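Local coordinates for protein putative transcriptional regulator, sugar-binding family (Arthrobacter aurescens, PDB 3NZE) that probably acts as a SorC-family transcriptional regulator that binds DNA and a sugar effector, and is known to bind calcium ions, at residues A[189-201]-A[236-248]. Residues are numbered along the deposited sequence; the frame is centred on the assembly and turned at random.
Sequences VGDVATVFFRSDG and INGLQGALAAGLA
Phe197 lays its ring against helix 236-244, where that helix packs on the beta-hairpin 188-198, which branches off strand 153-160 in the Rossmann-like, putative sugar-binding domain. Its CG sits between the backbone N and carbonyl carbon (chi1 47°), a torsion that sets the ring between the hairpin and the helix. Ala242 CA sits over the outer part of one face; over the centre of the other lies Gly190 O. Near the ring plane, Phe197 CE1 meets Gly238 O at 3.2 Å. Small residues make this approach possible: a side chain on Gly241 would strike both Phe197 CE1 and Val189 CG2, and one on Gly190 would run into Gly238 CA. An alanine in place of Phe197 would probably leave Ala242 and the Gly238 carbonyl without the ring they pack on, opening a gap between hairpin and helix. Beyond the ring, Val192 and Leu247 run alongside one another, pointing opposite ways, Val192 CG2 3.8 Å from Leu247 CD1, and helix 217-221 touches both. Closing the type I turn 198-201, Gly201 uses a positive phi (87°) and its lack of a side chain to lie against the helix backbone, its CA 3.5 Å from Gly241 O in a CA-H...O contact.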
loop_
_atom_site.group_PDB
_atom_site.type_symbol
_atom_site.label_atom_id
_atom_site.label_comp_id
_atom_site.label_asym_id
_atom_site.label_seq_id
_atom_site.Cartn_x
_atom_site.Cartn_y
_atom_site.Cartn_z
ATOM N N VAL A 189 12.193 -7.463 -3.377
ATOM C CA VAL A 189 12.590 -6.076 -3.122
ATOM C C VAL A 189 11.564 -5.292 -2.304
ATOM O O VAL A 189 11.859 -4.202 -1.818
ATOM C CB VAL A 189 12.918 -5.294 -4.424
ATOM C CG1 VAL A 189 14.074 -5.962 -5.152
ATOM C CG2 VAL A 189 11.713 -5.215 -5.327
ATOM N N GLY A 190 10.365 -5.841 -2.142
ATOM C CA GLY A 190 9.310 -5.102 -1.474
ATOM C C GLY A 190 7.963 -5.789 -1.507
ATOM O O GLY A 190 7.843 -6.942 -1.932
ATOM N N ASP A 191 6.933 -5.077 -1.058
ATOM C CA ASP A 191 5.601 -5.653 -0.995
ATOM C C ASP A 191 4.537 -4.592 -1.139
ATOM O O ASP A 191 4.764 -3.416 -0.860
ATOM C CB ASP A 191 5.370 -6.415 0.330
ATOM C CG ASP A 191 4.973 -5.489 1.495
ATOM O OD1 ASP A 191 5.880 -4.993 2.194
ATOM O OD2 ASP A 191 3.757 -5.254 1.715
ATOM N N VAL A 192 3.371 -5.027 -1.596
ATOM C CA VAL A 192 2.167 -4.240 -1.441
ATOM C C VAL A 192 1.167 -5.122 -0.724
ATOM O O VAL A 192 0.929 -6.264 -1.135
ATOM C CB VAL A 192 1.605 -3.815 -2.794
ATOM C CG1 VAL A 192 0.150 -3.400 -2.643
ATOM C CG2 VAL A 192 2.443 -2.672 -3.352
ATOM N N ALA A 193 0.597 -4.599 0.362
ATOM C CA ALA A 193 -0.405 -5.327 1.150
ATOM C C ALA A 193 0.106 -6.677 1.677
ATOM O O ALA A 193 -0.669 -7.625 1.859
ATOM C CB ALA A 193 -1.693 -5.511 0.324
ATOM N N THR A 194 1.411 -6.735 1.928
ATOM C CA THR A 194 2.112 -7.934 2.395
ATOM C C THR A 194 2.281 -9.025 1.331
ATOM O O THR A 194 2.660 -10.151 1.650
ATOM C CB THR A 194 1.549 -8.517 3.742
ATOM O OG1 THR A 194 0.380 -9.314 3.501
ATOM C CG2 THR A 194 1.247 -7.402 4.734
ATOM N N VAL A 195 2.017 -8.689 0.064
ATOM C CA VAL A 195 2.318 -9.596 -1.042
ATOM C C VAL A 195 3.589 -9.111 -1.736
ATOM O O VAL A 195 3.639 -7.996 -2.254
ATOM C CB VAL A 195 1.174 -9.692 -2.075
ATOM C CG1 VAL A 195 1.494 -10.743 -3.152
ATOM C CG2 VAL A 195 -0.148 -10.028 -1.397
ATOM N N PHE A 196 4.613 -9.950 -1.726
ATOM C CA PHE A 196 5.953 -9.555 -2.142
ATOM C C PHE A 196 6.203 -9.696 -3.634
ATOM O O PHE A 196 5.536 -10.484 -4.321
ATOM C CB PHE A 196 6.974 -10.383 -1.365
ATOM C CG PHE A 196 6.905 -10.168 0.124
ATOM C CD1 PHE A 196 7.723 -9.235 0.729
ATOM C CD2 PHE A 196 6.004 -10.880 0.904
ATOM C CE1 PHE A 196 7.653 -9.009 2.103
ATOM C CE2 PHE A 196 5.930 -10.669 2.279
ATOM C CZ PHE A 196 6.759 -9.730 2.874
ATOM N N PHE A 197 7.164 -8.921 -4.131
ATOM C CA PHE A 197 7.556 -8.989 -5.544
ATOM C C PHE A 197 9.059 -8.783 -5.717
ATOM O O PHE A 197 9.734 -8.286 -4.807
ATOM C CB PHE A 197 6.799 -7.934 -6.338
ATOM C CG PHE A 197 6.809 -6.581 -5.694
ATOM C CD1 PHE A 197 7.961 -5.810 -5.686
ATOM C CD2 PHE A 197 5.671 -6.090 -5.065
ATOM C CE1 PHE A 197 7.981 -4.555 -5.089
ATOM C CE2 PHE A 197 5.679 -4.839 -4.453
ATOM C CZ PHE A 197 6.844 -4.069 -4.468
ATOM N N ARG A 198 9.572 -9.162 -6.890
ATOM C CA ARG A 198 10.991 -9.014 -7.231
ATOM C C ARG A 198 11.230 -7.692 -7.961
ATOM O O ARG A 198 10.289 -6.943 -8.220
ATOM C CB ARG A 198 11.464 -10.191 -8.102
ATOM C CG ARG A 198 11.242 -11.565 -7.458
ATOM C CD ARG A 198 11.807 -12.687 -8.345
ATOM N NE ARG A 198 11.543 -14.017 -7.799
ATOM C CZ ARG A 198 10.402 -14.683 -7.956
ATOM N NH1 ARG A 198 9.400 -14.151 -8.651
ATOM N NH2 ARG A 198 10.260 -15.890 -7.421
ATOM N N SER A 199 12.481 -7.402 -8.304
ATOM C CA SER A 199 12.795 -6.139 -8.971
ATOM C C SER A 199 12.073 -6.000 -10.308
ATOM O O SER A 199 11.732 -4.890 -10.720
ATOM C CB SER A 199 14.308 -5.971 -9.167
ATOM O OG SER A 199 14.840 -6.985 -10.004
ATOM N N ASP A 200 11.834 -7.125 -10.975
ATOM C CA ASP A 200 11.153 -7.113 -12.267
ATOM C C ASP A 200 9.636 -7.149 -12.111
ATOM O O ASP A 200 8.908 -7.266 -13.102
ATOM C CB ASP A 200 11.625 -8.283 -13.147
ATOM C CG ASP A 200 11.184 -9.642 -12.612
ATOM O OD1 ASP A 200 10.632 -9.702 -11.488
ATOM O OD2 ASP A 200 11.385 -10.654 -13.325
ATOM N N GLY A 201 9.170 -7.054 -10.867
ATOM C CA GLY A 201 7.746 -7.022 -10.575
ATOM C C GLY A 201 7.075 -8.379 -10.418
ATOM O O GLY A 201 5.895 -8.456 -10.073
ATOM N N ILE A 236 13.386 3.227 -2.343
ATOM C CA ILE A 236 13.070 3.274 -3.766
ATOM C C ILE A 236 13.073 1.898 -4.438
ATOM O O ILE A 236 12.408 1.699 -5.453
ATOM C CB ILE A 236 13.994 4.257 -4.520
ATOM C CG1 ILE A 236 13.165 5.116 -5.472
ATOM C CG2 ILE A 236 15.097 3.513 -5.256
ATOM C CD1 ILE A 236 12.000 5.809 -4.781
ATOM N N ASN A 237 13.805 0.945 -3.868
ATOM C CA ASN A 237 13.837 -0.404 -4.433
ATOM C C ASN A 237 12.456 -1.043 -4.496
ATOM O O ASN A 237 12.097 -1.681 -5.491
ATOM C CB ASN A 237 14.805 -1.298 -3.658
ATOM C CG ASN A 237 16.239 -1.114 -4.100
ATOM O OD1 ASN A 237 16.503 -0.799 -5.264
ATOM N ND2 ASN A 237 17.177 -1.309 -3.178
ATOM N N GLY A 238 11.685 -0.853 -3.431
ATOM C CA GLY A 238 10.339 -1.384 -3.348
ATOM C C GLY A 238 9.441 -0.733 -4.384
ATOM O O GLY A 238 8.664 -1.402 -5.064
ATOM N N LEU A 239 9.536 0.589 -4.498
ATOM C CA LEU A 239 8.703 1.299 -5.455
ATOM C C LEU A 239 9.013 0.863 -6.876
ATOM O O LEU A 239 8.105 0.686 -7.684
ATOM C CB LEU A 239 8.883 2.815 -5.328
ATOM C CG LEU A 239 8.070 3.636 -6.331
ATOM C CD1 LEU A 239 6.583 3.374 -6.186
ATOM C CD2 LEU A 239 8.368 5.118 -6.169
ATOM N N GLN A 240 10.297 0.717 -7.188
ATOM C CA GLN A 240 10.689 0.292 -8.530
ATOM C C GLN A 240 10.032 -1.027 -8.911
ATOM O O GLN A 240 9.538 -1.190 -10.037
ATOM C CB GLN A 240 12.209 0.162 -8.641
ATOM C CG GLN A 240 12.927 1.476 -8.886
ATOM C CD GLN A 240 14.433 1.301 -8.993
ATOM O OE1 GLN A 240 15.091 0.867 -8.044
ATOM N NE2 GLN A 240 14.985 1.635 -10.151
ATOM N N GLY A 241 10.049 -1.968 -7.972
ATOM C CA GLY A 241 9.432 -3.265 -8.174
ATOM C C GLY A 241 7.926 -3.162 -8.342
ATOM O O GLY A 241 7.345 -3.856 -9.183
ATOM N N ALA A 242 7.285 -2.318 -7.537
ATOM C CA ALA A 242 5.831 -2.184 -7.627
ATOM C C ALA A 242 5.433 -1.607 -8.969
ATOM O O ALA A 242 4.424 -1.995 -9.546
ATOM C CB ALA A 242 5.294 -1.310 -6.515
ATOM N N LEU A 243 6.221 -0.654 -9.450
ATOM C CA LEU A 243 5.953 -0.053 -10.744
ATOM C C LEU A 243 6.220 -1.056 -11.853
ATOM O O LEU A 243 5.466 -1.125 -12.825
ATOM C CB LEU A 243 6.794 1.212 -10.932
ATOM C CG LEU A 243 6.398 2.396 -10.038
ATOM C CD1 LEU A 243 7.394 3.540 -10.162
ATOM C CD2 LEU A 243 4.977 2.880 -10.342
ATOM N N ALA A 244 7.287 -1.841 -11.706
ATOM C CA ALA A 244 7.573 -2.893 -12.679
ATOM C C ALA A 244 6.411 -3.876 -12.753
ATOM O O ALA A 244 6.093 -4.396 -13.827
ATOM C CB ALA A 244 8.866 -3.629 -12.341
ATOM N N ALA A 245 5.774 -4.116 -11.611
ATOM C CA ALA A 245 4.635 -5.023 -11.543
ATOM C C ALA A 245 3.342 -4.375 -12.047
ATOM O O ALA A 245 2.315 -5.045 -12.178
ATOM C CB ALA A 245 4.455 -5.547 -10.122
ATOM N N GLY A 246 3.399 -3.079 -12.335
ATOM C CA GLY A 246 2.254 -2.354 -12.857
ATOM C C GLY A 246 1.138 -2.200 -11.843
ATOM O O GLY A 246 -0.043 -2.151 -12.192
ATOM N N LEU A 247 1.511 -2.134 -10.571
ATOM C CA LEU A 247 0.510 -2.148 -9.525
ATOM C C LEU A 247 -0.268 -0.840 -9.399
ATOM O O LEU A 247 -1.437 -0.864 -9.048
ATOM C CB LEU A 247 1.139 -2.546 -8.191
ATOM C CG LEU A 247 1.738 -3.944 -8.171
ATOM C CD1 LEU A 247 2.154 -4.286 -6.740
ATOM C CD2 LEU A 247 0.714 -4.951 -8.673
ATOM N N ALA A 248 0.363 0.289 -9.725
ATOM C CA ALA A 248 -0.236 1.607 -9.486
ATOM C C ALA A 248 -0.821 2.219 -10.758
ATOM O O ALA A 248 -0.340 1.942 -11.847
ATOM C CB ALA A 248 0.803 2.541 -8.918
#